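Local coordinates for protein glycosyl hydrolase 25 (PDB 4FF5) that is a TIM-barrel glycoside hydrolase of family 25, probably cleaving bacterial cell-wall glycans, and acts as a pneumococcal virulence factor in host-cell invasion, at residues Gln73-Ala78 with Thr109-Arg114. Numbering follows the deposited sequence.
Sequences QNISGA and TELQKR
Leu111 of helix 104-112 reaches Ala78 of strand 77-84, and this is the closest meeting of the two segments, where a helix of the TIM barrel's outer layer lies on the strand. CB of Ala78 points straight at CD2 of Leu111, meeting that methyl from the side, at 3.6 Å. The other branch of the leucine turns back along the chain to Ile75, where CD1 of Leu111 and CD1 of Ile75 are 4.5 Å apart, a looser apolar approach. Leu111 thus spreads its fork over two side chains that both start out toward the helix. Its off-rotamer torsions (chi1 -104°, chi2 12°, CD1 almost eclipsing CA) set CD2 on Ala78 and CD1 toward Ile75. Tyr68 and Val118 also touch Leu111, while Ile55 of the neighbouring strand 54-57 packs on both Ile75 and Ala78, so the leucine fork sits in a buried, largely apolar layer.

Toward Gln73 and Arg114 the contact thins out, and no hydrogen bond crosses it. Gln73, at the exposed margin, bends its amide round so that NE2 comes within 4.5 Å of the carbonyl O of Arg114, too far for a hydrogen bond; that O is taken instead by NE2 of Gln45. The Arg114 side chain runs back toward Glu110, and NE forms a salt bridge with Asp69, tying the turn to helix 68-73. NH1 serves two acceptors of Glu110, both close to the guanidinium plane: the backbone O at 2.8 Å, and the carboxylate OE1, a salt bridge also at 2.8 Å, met on its anti side with the donor tilted out of the carboxylate plane and an N-H...O angle of 163°.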
# COMPACT_ATOMS: atom_id res chain seq x y z
N GLN A 73 -14.96 5.13 9.83
CA GLN A 73 -15.59 4.24 10.81
C GLN A 73 -15.92 2.85 10.23
O GLN A 73 -16.27 1.94 10.99
CB GLN A 73 -16.82 4.89 11.49
CG GLN A 73 -16.59 6.25 12.16
CD GLN A 73 -15.37 6.29 13.10
OE1 GLN A 73 -15.28 5.53 14.06
NE2 GLN A 73 -14.46 7.22 12.82
N ASN A 74 -15.75 2.70 8.91
CA ASN A 74 -15.96 1.42 8.21
C ASN A 74 -14.65 0.70 7.81
O ASN A 74 -14.68 -0.35 7.14
CB ASN A 74 -16.87 1.62 6.98
CG ASN A 74 -18.32 1.93 7.35
OD1 ASN A 74 -18.89 1.29 8.22
ND2 ASN A 74 -18.93 2.90 6.66
N ILE A 75 -13.50 1.25 8.21
CA ILE A 75 -12.20 0.63 7.92
C ILE A 75 -11.29 0.56 9.15
O ILE A 75 -11.49 1.30 10.12
CB ILE A 75 -11.48 1.35 6.75
CG1 ILE A 75 -11.10 2.80 7.12
CG2 ILE A 75 -12.35 1.31 5.50
CD1 ILE A 75 -10.23 3.52 6.11
N SER A 76 -10.29 -0.31 9.10
CA SER A 76 -9.31 -0.41 10.17
C SER A 76 -8.02 0.33 9.86
O SER A 76 -7.32 0.78 10.77
CB SER A 76 -9.03 -1.88 10.51
OG SER A 76 -8.64 -2.60 9.35
N GLY A 77 -7.70 0.45 8.58
CA GLY A 77 -6.47 1.12 8.13
C GLY A 77 -6.53 1.42 6.64
O GLY A 77 -7.43 0.94 5.93
N ALA A 78 -5.58 2.22 6.17
CA ALA A 78 -5.58 2.61 4.76
C ALA A 78 -4.15 2.67 4.24
O ALA A 78 -3.23 3.02 4.98
CB ALA A 78 -6.25 3.96 4.57
N THR A 109 -4.21 13.13 4.96
CA THR A 109 -4.66 14.07 6.01
C THR A 109 -6.09 13.81 6.49
O THR A 109 -6.34 13.86 7.71
CB THR A 109 -4.54 15.55 5.58
OG1 THR A 109 -5.33 15.77 4.43
CG2 THR A 109 -3.13 15.88 5.25
N GLU A 110 -7.02 13.55 5.57
CA GLU A 110 -8.41 13.33 5.97
C GLU A 110 -8.61 12.08 6.83
O GLU A 110 -9.45 12.03 7.73
CB GLU A 110 -9.35 13.33 4.76
CG GLU A 110 -9.41 14.66 3.99
CD GLU A 110 -10.36 15.70 4.57
OE1 GLU A 110 -10.78 15.63 5.74
OE2 GLU A 110 -10.69 16.64 3.81
N LEU A 111 -7.80 11.06 6.57
CA LEU A 111 -7.90 9.83 7.31
C LEU A 111 -7.17 9.93 8.63
O LEU A 111 -7.66 9.45 9.67
CB LEU A 111 -7.34 8.68 6.44
CG LEU A 111 -8.23 7.66 5.72
CD1 LEU A 111 -9.73 7.94 5.62
CD2 LEU A 111 -7.65 7.24 4.37
N GLN A 112 -6.00 10.56 8.62
CA GLN A 112 -5.22 10.71 9.86
C GLN A 112 -5.97 11.56 10.89
O GLN A 112 -5.93 11.27 12.08
CB GLN A 112 -3.85 11.31 9.59
CG GLN A 112 -2.90 10.29 8.99
CD GLN A 112 -1.49 10.79 8.85
OE1 GLN A 112 -1.25 11.99 8.71
NE2 GLN A 112 -0.54 9.87 8.90
N LYS A 113 -6.67 12.59 10.41
CA LYS A 113 -7.42 13.48 11.31
C LYS A 113 -8.57 12.72 11.96
O LYS A 113 -9.05 13.11 13.02
CB LYS A 113 -7.92 14.72 10.57
CG LYS A 113 -9.11 14.49 9.65
N ARG A 114 -8.96 11.60 11.36
CA ARG A 114 -10.04 10.77 11.91
C ARG A 114 -9.47 9.52 12.60
O ARG A 114 -10.18 8.53 12.82
CB ARG A 114 -11.06 10.43 10.82
CG ARG A 114 -11.81 11.67 10.31
CD ARG A 114 -12.55 11.39 9.01
NE ARG A 114 -13.40 12.51 8.60
CZ ARG A 114 -12.97 13.58 7.93
NH1 ARG A 114 -11.69 13.70 7.59
NH2 ARG A 114 -13.82 14.54 7.59